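Local atomic coordinates of proto-oncogene vav (Homo sapiens, PDB entry 6NEW), a protein that probably acts as a guanine nucleotide exchange factor for Rho-family GTPases such as Rac, through a RhoGEF domain followed by PH and zinc-binding C1 domains. Residues F83-D88 with Y126-S131; N217-D222 with R383-Q388; G253-T258 with L330-R335; L277-R282 with L289-N294. All coordinates share one frame; numbering follows the deposited sequence.

Contact 1: F83-D88 with Y126-S131; sequences FINIED and YGRYCS
I84 and I86 reach the ring of Y129 from two points of one turn, and both end on the same ring atom. CG1 of I86 lies 3.7 Å from CE1 of Y129, and CD1 of I84 stands 4.1 Å from that same CE1, its side chain crossing the tyrosine at about a right angle. CG of Y129 is anti to the backbone N (chi1 -171°), which carries the ring toward the isoleucines.

The second kind of contact is apolar-to-polar packing under R128. Its chain runs extended from CG to NE over the turn, which brings NH1 to 3.5 Å from I84 CG2. N85 CG and OD1 both lie 4.1 Å from R128 CD, with amide and guanidinium planes 44° apart, and ND2 makes a weak hydrogen bond to V125 O. No hydrogen bond joins the two segments. An alanine here in place of N85 would probably leave R128 CD without its amide neighbour and V125 O without that weak bond.

A type II' beta turn from F83 to I86 has I84 second and I86 fourth, placing both beside Y129. Within the helical RhoGEF domain, this turn leads into helix 86-105 and meets helix 125-131; I86 also touches I62 of helix 37-71, and Y129 packs on P175 and bonds L172 O through its hydroxyl.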
# COMPACT_ATOMS: atom_id res chain seq x y z
N PHE A 83 2.17 2.31 -21.02
CA PHE A 83 0.72 2.44 -21.02
C PHE A 83 0.06 1.51 -20.02
O PHE A 83 -1.13 1.65 -19.74
CB PHE A 83 0.17 2.31 -22.45
CG PHE A 83 0.41 3.59 -23.22
CD1 PHE A 83 1.69 3.92 -23.67
CD2 PHE A 83 -0.62 4.50 -23.43
CE1 PHE A 83 1.92 5.14 -24.32
CE2 PHE A 83 -0.38 5.70 -24.11
CZ PHE A 83 0.88 6.01 -24.55
N ILE A 84 0.85 0.63 -19.37
CA ILE A 84 0.44 -0.28 -18.29
C ILE A 84 -0.86 -1.01 -18.60
O ILE A 84 -0.96 -1.75 -19.57
CB ILE A 84 0.38 0.43 -16.87
CG1 ILE A 84 1.39 1.57 -16.74
CG2 ILE A 84 0.54 -0.59 -15.72
CD1 ILE A 84 1.49 2.20 -15.38
N ASN A 85 -1.86 -0.73 -17.77
CA ASN A 85 -3.19 -1.31 -17.74
C ASN A 85 -4.26 -0.40 -18.39
O ASN A 85 -5.39 -0.85 -18.49
CB ASN A 85 -3.53 -1.48 -16.26
CG ASN A 85 -4.48 -2.55 -15.81
OD1 ASN A 85 -4.73 -3.58 -16.45
ND2 ASN A 85 -4.90 -2.39 -14.57
N ILE A 86 -3.93 0.89 -18.76
CA ILE A 86 -4.85 1.92 -19.31
C ILE A 86 -5.93 1.33 -20.24
O ILE A 86 -7.10 1.67 -20.06
CB ILE A 86 -4.21 3.17 -19.99
CG1 ILE A 86 -3.20 3.88 -19.08
CG2 ILE A 86 -5.28 4.17 -20.53
CD1 ILE A 86 -3.01 5.34 -19.30
N GLU A 87 -5.56 0.45 -21.20
CA GLU A 87 -6.53 -0.15 -22.11
C GLU A 87 -7.67 -0.81 -21.33
O GLU A 87 -8.83 -0.53 -21.62
CB GLU A 87 -5.87 -1.12 -23.11
N ASP A 88 -7.32 -1.57 -20.26
CA ASP A 88 -8.28 -2.22 -19.36
C ASP A 88 -9.07 -1.22 -18.51
O ASP A 88 -10.25 -1.46 -18.26
CB ASP A 88 -7.60 -3.30 -18.48
CG ASP A 88 -8.56 -4.32 -17.88
OD1 ASP A 88 -9.76 -4.22 -18.13
OD2 ASP A 88 -8.11 -5.22 -17.14
N TYR A 126 -6.46 -0.88 -10.34
CA TYR A 126 -5.81 0.37 -9.96
C TYR A 126 -4.61 0.08 -9.06
O TYR A 126 -3.73 0.94 -8.91
CB TYR A 126 -6.78 1.36 -9.30
CG TYR A 126 -7.51 2.23 -10.31
CD1 TYR A 126 -6.88 3.33 -10.89
CD2 TYR A 126 -8.80 1.92 -10.71
CE1 TYR A 126 -7.54 4.12 -11.83
CE2 TYR A 126 -9.46 2.70 -11.66
CZ TYR A 126 -8.83 3.79 -12.21
OH TYR A 126 -9.49 4.55 -13.14
N GLY A 127 -4.58 -1.12 -8.49
CA GLY A 127 -3.47 -1.64 -7.70
C GLY A 127 -2.27 -1.77 -8.63
O GLY A 127 -1.27 -1.07 -8.45
N ARG A 128 -2.46 -2.57 -9.72
CA ARG A 128 -1.49 -2.79 -10.81
C ARG A 128 -1.04 -1.47 -11.46
O ARG A 128 0.13 -1.36 -11.83
CB ARG A 128 -2.09 -3.74 -11.88
CG ARG A 128 -1.08 -4.33 -12.88
CD ARG A 128 -1.81 -5.12 -13.96
NE ARG A 128 -0.92 -5.76 -14.93
CZ ARG A 128 -0.40 -5.17 -16.00
NH1 ARG A 128 -0.61 -3.88 -16.23
NH2 ARG A 128 0.38 -5.86 -16.83
N TYR A 129 -1.95 -0.45 -11.57
CA TYR A 129 -1.65 0.85 -12.17
C TYR A 129 -0.78 1.72 -11.29
O TYR A 129 0.30 2.11 -11.71
CB TYR A 129 -2.94 1.65 -12.56
CG TYR A 129 -2.67 2.91 -13.37
CD1 TYR A 129 -2.49 2.84 -14.76
CD2 TYR A 129 -2.52 4.15 -12.76
CE1 TYR A 129 -2.16 3.97 -15.50
CE2 TYR A 129 -2.20 5.29 -13.49
CZ TYR A 129 -2.02 5.20 -14.86
OH TYR A 129 -1.72 6.32 -15.59
N CYS A 130 -1.29 2.06 -10.10
CA CYS A 130 -0.68 2.99 -9.15
C CYS A 130 0.66 2.53 -8.62
O CYS A 130 1.49 3.38 -8.25
CB CYS A 130 -1.66 3.32 -8.03
SG CYS A 130 -3.17 4.15 -8.61
N SER A 131 0.90 1.22 -8.64
CA SER A 131 2.18 0.67 -8.23
C SER A 131 3.25 1.08 -9.26
O SER A 131 4.27 1.67 -8.88
CB SER A 131 2.10 -0.85 -8.10
OG SER A 131 1.90 -1.54 -9.32

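Contact 2: N217-D222 with R383-Q388; sequences NEVKRD and RGTFYQ
D222 points its carboxylate at the backbone of T385 and F386, and one oxygen, OD2, accepts both amides. T385 N lies 2.8 Å from D222 OD2, on the oxygen's anti lone pair, whereas F386 N, at 3.0 Å from the same OD2, meets it from 40° above the carboxylate plane. Two donors from successive residues thus restrict rotation of the acid, whose CG is anti to its own carbonyl carbon (chi1 -76°). The T385 hydroxyl lies against the aspartate's methylene, OG1 to D222 CB being 3.3 Å.

This is a domain junction: the long helix 196-235 receives a loop of the C1 domain, the segment between strands 364-367 and 389-392. G384 lies against the helix, its CA 3.3 Å from D222 OD2; a CB there would clash with that oxygen.

One turn back along the helix, E218 and R383 touch through their aliphatic parts, E218 CG to R383 CB at 3.5 Å, while their charged ends part. The guanidinium of R383 instead makes a salt bridge with D211. To one side of these, V219 CG2 meets T385 CG2 at 4.1 Å, the two side chains crossing at about a right angle.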
# COMPACT_ATOMS: atom_id res chain seq x y z
N ASN A 217 -3.46 2.83 -1.91
CA ASN A 217 -2.42 3.47 -1.11
C ASN A 217 -1.47 2.46 -0.47
O ASN A 217 -0.25 2.70 -0.44
CB ASN A 217 -3.04 4.40 -0.08
CG ASN A 217 -3.66 5.62 -0.69
OD1 ASN A 217 -3.02 6.33 -1.48
ND2 ASN A 217 -4.90 5.92 -0.33
N GLU A 218 -2.01 1.30 -0.01
CA GLU A 218 -1.22 0.24 0.61
C GLU A 218 -0.36 -0.48 -0.40
O GLU A 218 0.74 -0.92 -0.06
CB GLU A 218 -2.08 -0.74 1.43
CG GLU A 218 -2.70 -0.17 2.70
CD GLU A 218 -1.89 0.83 3.51
OE1 GLU A 218 -0.76 0.48 3.92
OE2 GLU A 218 -2.39 1.95 3.75
N VAL A 219 -0.82 -0.54 -1.66
CA VAL A 219 -0.08 -1.15 -2.78
C VAL A 219 1.19 -0.33 -3.05
O VAL A 219 2.28 -0.89 -3.18
CB VAL A 219 -0.97 -1.36 -4.03
CG1 VAL A 219 -0.13 -1.63 -5.28
CG2 VAL A 219 -1.96 -2.49 -3.80
N LYS A 220 1.05 1.01 -3.09
CA LYS A 220 2.15 1.95 -3.32
C LYS A 220 3.18 1.81 -2.19
O LYS A 220 4.37 1.62 -2.47
CB LYS A 220 1.59 3.38 -3.42
CG LYS A 220 2.59 4.43 -3.89
CD LYS A 220 1.98 5.84 -3.83
CE LYS A 220 2.88 6.91 -4.42
NZ LYS A 220 4.06 7.20 -3.56
N ARG A 221 2.69 1.76 -0.96
CA ARG A 221 3.48 1.62 0.22
C ARG A 221 4.26 0.33 0.29
O ARG A 221 5.34 0.34 0.74
CB ARG A 221 2.59 1.75 1.43
CG ARG A 221 2.82 3.02 2.19
CD ARG A 221 1.82 3.22 3.30
NE ARG A 221 1.27 4.57 3.26
CZ ARG A 221 -0.03 4.84 3.37
NH1 ARG A 221 -0.46 6.09 3.32
NH2 ARG A 221 -0.90 3.86 3.54
N ASP A 222 3.68 -0.76 -0.18
CA ASP A 222 4.31 -2.09 -0.21
C ASP A 222 5.42 -2.23 -1.24
O ASP A 222 6.43 -2.88 -0.95
CB ASP A 222 3.27 -3.20 -0.37
CG ASP A 222 2.47 -3.52 0.87
OD1 ASP A 222 2.69 -2.86 1.91
OD2 ASP A 222 1.64 -4.44 0.80
N ARG A 383 -5.51 -5.23 2.57
CA ARG A 383 -4.81 -4.20 1.79
C ARG A 383 -3.33 -4.40 1.55
O ARG A 383 -2.56 -4.59 2.49
CB ARG A 383 -5.01 -2.84 2.46
CG ARG A 383 -6.44 -2.35 2.40
CD ARG A 383 -6.87 -1.87 3.75
NE ARG A 383 -8.33 -1.84 3.86
CZ ARG A 383 -8.98 -1.70 5.01
NH1 ARG A 383 -8.31 -1.57 6.14
NH2 ARG A 383 -10.30 -1.68 5.02
N GLY A 384 -2.94 -4.23 0.29
CA GLY A 384 -1.56 -4.31 -0.15
C GLY A 384 -1.20 -5.57 -0.90
O GLY A 384 -2.07 -6.34 -1.31
N THR A 385 0.10 -5.78 -1.08
CA THR A 385 0.65 -6.91 -1.83
C THR A 385 1.53 -7.79 -0.95
O THR A 385 1.94 -8.86 -1.39
CB THR A 385 1.47 -6.38 -3.02
OG1 THR A 385 2.51 -5.52 -2.55
CG2 THR A 385 0.62 -5.63 -4.05
N PHE A 386 1.82 -7.34 0.28
CA PHE A 386 2.76 -8.01 1.15
C PHE A 386 2.29 -7.99 2.60
O PHE A 386 1.99 -6.91 3.08
CB PHE A 386 4.08 -7.25 0.99
CG PHE A 386 5.29 -7.72 1.75
CD1 PHE A 386 5.89 -8.93 1.43
CD2 PHE A 386 5.90 -6.90 2.70
CE1 PHE A 386 7.04 -9.35 2.11
CE2 PHE A 386 7.05 -7.32 3.37
CZ PHE A 386 7.62 -8.53 3.07
N TYR A 387 2.24 -9.15 3.29
CA TYR A 387 1.86 -9.29 4.73
C TYR A 387 0.81 -8.27 5.13
O TYR A 387 1.04 -7.41 5.98
CB TYR A 387 3.11 -9.21 5.64
CG TYR A 387 3.90 -10.51 5.72
CD1 TYR A 387 3.37 -11.63 6.35
CD2 TYR A 387 5.18 -10.60 5.19
CE1 TYR A 387 4.08 -12.82 6.43
CE2 TYR A 387 5.93 -11.77 5.31
CZ TYR A 387 5.36 -12.89 5.91
OH TYR A 387 6.06 -14.06 6.04
N GLN A 388 -0.32 -8.32 4.43
CA GLN A 388 -1.51 -7.48 4.54
C GLN A 388 -2.26 -7.76 5.81
O GLN A 388 -3.05 -6.91 6.25
CB GLN A 388 -2.46 -7.80 3.36
CG GLN A 388 -1.82 -7.71 1.99
CD GLN A 388 -1.36 -9.02 1.46
OE1 GLN A 388 -0.94 -9.93 2.20
NE2 GLN A 388 -1.43 -9.14 0.13

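Contact 3: G253-T258 with L330-R335; sequences GELKIT and LFFKTR
L255 and F332 make the tight part of this contact, side by side and pointing the same way. CD2 and CB of L255 both stand 3.5 Å from CE1 of F332, and CZ of the ring lies 3.7 Å from CD2. The leucine's CG sits between its backbone N and carbonyl carbon (chi1 53°), a crowded rotamer that turns CD2 onto the phenylalanine. I257 and L330 repeat the side-by-side arrangement two residues along each strand, their CD1 atoms 3.6 Å apart. The F332 ring also stacks with W341 of helix 335-352. An alanine here in place of F332 would probably open a gap beside L255 and leave W341 without its stacking partner.

The strands 249-258 and 327-332 run antiparallel within the PH-domain sheet. K256 and F331 form a hydrogen-bonded pair, with K256 N to F331 O and F331 N to K256 O both at 2.9 Å and nearly straight (170° and 171°). K256 O also lies in the plane of the F331 ring, at its edge.

Packing on the side of K256 and F331 is looser. T258 CG2 is 4.0 Å from F331 CE1, and the lysine chain continues to a salt bridge with D267 and a cation-pi contact with W313. Past F332 the direct pairing stops: a water bridges E254 O and K333 N, while the E254 and K333 charges stay apart.

The chemistry thus changes with place: F332 and L330 meet helix 335-352 through hydrocarbon and rings, the K256 and F331 face mixes charge with a buried ring that K265 joins by a cation-pi contact, and water links the strand end.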
# COMPACT_ATOMS: atom_id res chain seq x y z
N GLY A 253 20.77 -0.08 11.52
CA GLY A 253 21.81 0.79 12.04
C GLY A 253 22.89 0.09 12.83
O GLY A 253 22.88 -1.13 13.02
N GLU A 254 23.85 0.88 13.28
CA GLU A 254 24.97 0.39 14.06
C GLU A 254 24.62 0.31 15.53
O GLU A 254 23.81 1.09 16.05
CB GLU A 254 26.25 1.22 13.82
CG GLU A 254 26.13 2.69 14.22
CD GLU A 254 27.43 3.47 14.34
OE1 GLU A 254 28.33 3.28 13.49
OE2 GLU A 254 27.54 4.29 15.28
N LEU A 255 25.24 -0.66 16.20
CA LEU A 255 25.09 -0.89 17.64
C LEU A 255 26.28 -1.74 18.12
O LEU A 255 27.07 -2.22 17.30
CB LEU A 255 23.73 -1.57 17.98
CG LEU A 255 23.32 -2.88 17.24
CD1 LEU A 255 23.86 -4.11 17.94
CD2 LEU A 255 21.82 -3.03 17.21
N LYS A 256 26.41 -1.88 19.44
CA LYS A 256 27.42 -2.73 20.07
C LYS A 256 26.67 -3.84 20.78
O LYS A 256 25.53 -3.64 21.22
CB LYS A 256 28.31 -1.93 21.03
CG LYS A 256 29.32 -1.03 20.31
CD LYS A 256 30.09 -0.17 21.28
CE LYS A 256 30.97 0.86 20.60
NZ LYS A 256 32.38 0.42 20.54
N ILE A 257 27.27 -5.02 20.84
CA ILE A 257 26.55 -6.17 21.38
C ILE A 257 27.43 -7.15 22.17
O ILE A 257 28.59 -7.38 21.83
CB ILE A 257 25.80 -6.87 20.19
CG1 ILE A 257 24.86 -8.01 20.64
CG2 ILE A 257 26.78 -7.34 19.11
CD1 ILE A 257 23.81 -8.37 19.64
N THR A 258 26.82 -7.74 23.21
CA THR A 258 27.42 -8.81 24.00
C THR A 258 26.40 -9.95 24.06
O THR A 258 25.21 -9.72 23.88
CB THR A 258 27.87 -8.34 25.41
OG1 THR A 258 26.75 -8.29 26.29
CG2 THR A 258 28.63 -7.00 25.41
N LEU A 330 22.18 -4.97 24.07
CA LEU A 330 22.23 -4.12 22.90
C LEU A 330 22.54 -2.72 23.32
O LEU A 330 21.76 -2.11 24.07
CB LEU A 330 20.89 -4.22 22.11
CG LEU A 330 20.73 -5.30 21.00
CD1 LEU A 330 21.17 -6.66 21.44
CD2 LEU A 330 19.30 -5.41 20.57
N PHE A 331 23.69 -2.20 22.86
CA PHE A 331 24.14 -0.85 23.23
C PHE A 331 24.05 0.11 22.06
O PHE A 331 24.57 -0.17 20.98
CB PHE A 331 25.57 -0.85 23.80
CG PHE A 331 25.77 -1.68 25.04
CD1 PHE A 331 26.07 -3.04 24.95
CD2 PHE A 331 25.73 -1.10 26.30
CE1 PHE A 331 26.27 -3.81 26.09
CE2 PHE A 331 25.93 -1.86 27.45
CZ PHE A 331 26.19 -3.21 27.34
N PHE A 332 23.39 1.24 22.30
CA PHE A 332 23.19 2.31 21.32
C PHE A 332 24.00 3.55 21.76
O PHE A 332 24.27 3.71 22.96
CB PHE A 332 21.69 2.60 21.12
CG PHE A 332 21.02 1.34 20.62
CD1 PHE A 332 21.11 0.98 19.28
CD2 PHE A 332 20.43 0.45 21.51
CE1 PHE A 332 20.59 -0.23 18.85
CE2 PHE A 332 19.93 -0.77 21.07
CZ PHE A 332 19.98 -1.09 19.74
N LYS A 333 24.45 4.36 20.78
CA LYS A 333 25.27 5.54 21.05
C LYS A 333 24.54 6.57 21.91
O LYS A 333 25.14 7.08 22.85
CB LYS A 333 25.87 6.16 19.78
CG LYS A 333 27.24 6.77 20.02
CD LYS A 333 27.79 7.50 18.82
CE LYS A 333 29.25 7.79 19.03
NZ LYS A 333 29.69 9.02 18.31
N THR A 334 23.25 6.80 21.64
CA THR A 334 22.42 7.75 22.40
C THR A 334 21.20 7.09 23.05
O THR A 334 20.87 5.94 22.75
CB THR A 334 21.95 8.90 21.50
OG1 THR A 334 21.05 8.42 20.50
CG2 THR A 334 23.10 9.67 20.87
N ARG A 335 20.52 7.86 23.92
CA ARG A 335 19.30 7.48 24.63
C ARG A 335 18.13 7.46 23.64
O ARG A 335 17.27 6.59 23.74
CB ARG A 335 19.03 8.49 25.78
CG ARG A 335 17.70 8.35 26.52
CD ARG A 335 17.78 7.37 27.68
NE ARG A 335 16.50 7.30 28.39
CZ ARG A 335 16.16 8.07 29.42
NH1 ARG A 335 17.00 8.98 29.88
NH2 ARG A 335 14.97 7.93 29.99
O HOH W 1 23.67 3.37 17.99

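Contact 4: L277-R282 with L289-N294; sequences LLICKR and LKDFVN
I279 lies beside D291 and runs on to V293, so one side chain meets two neighbours of the opposite strand. Its CB stands 3.6 Å from the carbonyl O of D291 and 3.9 Å from D291 CB. CG1, placed anti to the carbonyl carbon (chi1 -59°), is less close to that oxygen. At the tip, CD1 lies 3.7 Å from V293 CG2 and 3.8 Å from D291 CB, so the aspartate contributes its methylene here. The carboxylate makes a weak hydrogen bond with Y328, and I279 also touches R268 of strand 266-273.

The backbone beneath this side chain carries a classic beta bulge. O of I279 accepts from two successive amides, K290 N at 2.9 Å and D291 N at 3.0 Å, so both residues face I279 and the register shifts by one toward C280 and L289. Beyond the bulge the pairing is regular: I279 N bonds to D291 O, and L277 and V293 exchange two bonds between their N and O atoms. These are strands 276-283 and 286-294, a beta hairpin of the PH-domain sheet, antiparallel at 165°.

On the other face, L278 fits between two side chains: its CB is 3.8 Å from L289 CD1, and its CD1 is 3.8 Å from F292 CE1, the leucine and phenylalanine pointing the same way. C280 SG adds a looser touch to the same L289 methyl. L239 of a neighbouring loop packs on both L278 and L289, and the ring of F292 meets that of Y246 at about 60°.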
# COMPACT_ATOMS: atom_id res chain seq x y z
N LEU A 277 16.02 -10.31 13.44
CA LEU A 277 17.08 -9.36 13.70
C LEU A 277 18.32 -10.00 13.09
O LEU A 277 18.64 -11.15 13.39
CB LEU A 277 17.28 -9.08 15.20
CG LEU A 277 18.37 -8.07 15.52
CD1 LEU A 277 17.89 -6.66 15.30
CD2 LEU A 277 18.91 -8.27 16.91
N LEU A 278 18.93 -9.29 12.14
CA LEU A 278 20.13 -9.70 11.41
C LEU A 278 21.27 -8.90 11.99
O LEU A 278 21.26 -7.68 11.95
CB LEU A 278 19.96 -9.37 9.91
CG LEU A 278 19.18 -10.38 9.06
CD1 LEU A 278 17.71 -10.10 9.10
CD2 LEU A 278 19.61 -10.29 7.62
N ILE A 279 22.20 -9.60 12.63
CA ILE A 279 23.37 -8.98 13.25
C ILE A 279 24.53 -9.23 12.29
O ILE A 279 24.95 -10.37 12.07
CB ILE A 279 23.63 -9.47 14.71
CG1 ILE A 279 22.41 -9.18 15.61
CG2 ILE A 279 24.89 -8.83 15.30
CD1 ILE A 279 22.23 -10.21 16.73
N CYS A 280 24.97 -8.15 11.66
CA CYS A 280 26.02 -8.16 10.65
C CYS A 280 27.24 -7.42 11.13
O CYS A 280 27.16 -6.55 12.00
CB CYS A 280 25.52 -7.57 9.34
SG CYS A 280 23.98 -8.29 8.73
N LYS A 281 28.37 -7.71 10.48
CA LYS A 281 29.66 -7.07 10.66
C LYS A 281 30.00 -6.48 9.30
O LYS A 281 29.87 -7.19 8.29
CB LYS A 281 30.72 -8.09 11.09
CG LYS A 281 32.09 -7.48 11.35
CD LYS A 281 33.01 -8.43 12.08
CE LYS A 281 34.37 -7.81 12.32
NZ LYS A 281 34.32 -6.74 13.36
N ARG A 282 30.39 -5.20 9.24
CA ARG A 282 30.76 -4.59 7.96
C ARG A 282 32.06 -5.25 7.41
O ARG A 282 33.08 -5.25 8.09
CB ARG A 282 30.87 -3.06 8.06
CG ARG A 282 31.21 -2.40 6.72
CD ARG A 282 31.36 -0.88 6.79
NE ARG A 282 32.45 -0.43 7.66
CZ ARG A 282 33.72 -0.28 7.29
NH1 ARG A 282 34.10 -0.58 6.05
NH2 ARG A 282 34.63 0.15 8.16
N LEU A 289 26.56 -11.32 7.45
CA LEU A 289 25.67 -11.89 8.47
C LEU A 289 26.41 -12.81 9.43
O LEU A 289 27.03 -13.78 9.00
CB LEU A 289 24.43 -12.57 7.83
CG LEU A 289 23.40 -13.15 8.81
CD1 LEU A 289 22.60 -12.07 9.50
CD2 LEU A 289 22.50 -14.15 8.13
N LYS A 290 26.37 -12.46 10.73
CA LYS A 290 27.06 -13.17 11.82
C LYS A 290 26.07 -13.90 12.71
O LYS A 290 26.33 -15.04 13.11
CB LYS A 290 27.90 -12.19 12.67
CG LYS A 290 28.96 -11.38 11.89
CD LYS A 290 30.34 -12.06 11.87
CE LYS A 290 30.56 -12.90 10.62
NZ LYS A 290 31.80 -13.71 10.70
N ASP A 291 24.94 -13.25 13.01
CA ASP A 291 23.93 -13.81 13.88
C ASP A 291 22.52 -13.54 13.37
O ASP A 291 22.14 -12.39 13.14
CB ASP A 291 24.11 -13.25 15.30
CG ASP A 291 23.95 -14.25 16.45
OD1 ASP A 291 23.09 -15.16 16.33
OD2 ASP A 291 24.61 -14.06 17.49
N PHE A 292 21.74 -14.61 13.22
CA PHE A 292 20.34 -14.53 12.82
C PHE A 292 19.44 -14.85 14.03
O PHE A 292 19.43 -15.98 14.52
CB PHE A 292 20.04 -15.43 11.61
CG PHE A 292 18.71 -15.11 10.97
CD1 PHE A 292 18.61 -14.14 9.97
CD2 PHE A 292 17.54 -15.76 11.39
CE1 PHE A 292 17.37 -13.84 9.40
CE2 PHE A 292 16.31 -15.46 10.80
CZ PHE A 292 16.24 -14.50 9.82
N VAL A 293 18.69 -13.85 14.50
CA VAL A 293 17.79 -13.97 15.65
C VAL A 293 16.33 -14.03 15.17
O VAL A 293 15.90 -13.10 14.50
CB VAL A 293 18.02 -12.79 16.65
CG1 VAL A 293 17.14 -12.94 17.89
CG2 VAL A 293 19.49 -12.66 17.06
N ASN A 294 15.59 -15.14 15.43
CA ASN A 294 14.17 -15.28 15.08
C ASN A 294 13.46 -14.66 16.25
O ASN A 294 13.62 -15.13 17.36
CB ASN A 294 13.74 -16.76 14.94
CG ASN A 294 14.39 -17.49 13.81
OD1 ASN A 294 13.95 -17.42 12.67
ND2 ASN A 294 15.45 -18.24 14.12

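How the contacts relate
Contacts 3 and 4 share the PH-domain sheet, where backbone hydrogen bonds do the joining. Contact 4 is nested within the loop closed by contact 3, and the two touch through I257 CD1 and I279 CD1, 3.8 Å apart. Contacts 1 and 2 each set a turn or loop against a helix, their centres 16 Å apart, and meet where G127 and S131 pack on V219. Contact 1 is mostly buried and has no hydrogen bond between its segments; contact 2, partly buried at a domain junction, rests on a carboxylate gripping backbone amides. Contact 3 is the more buried of the sheet pair, whereas contact 4 has exposed lysines at its bulged end.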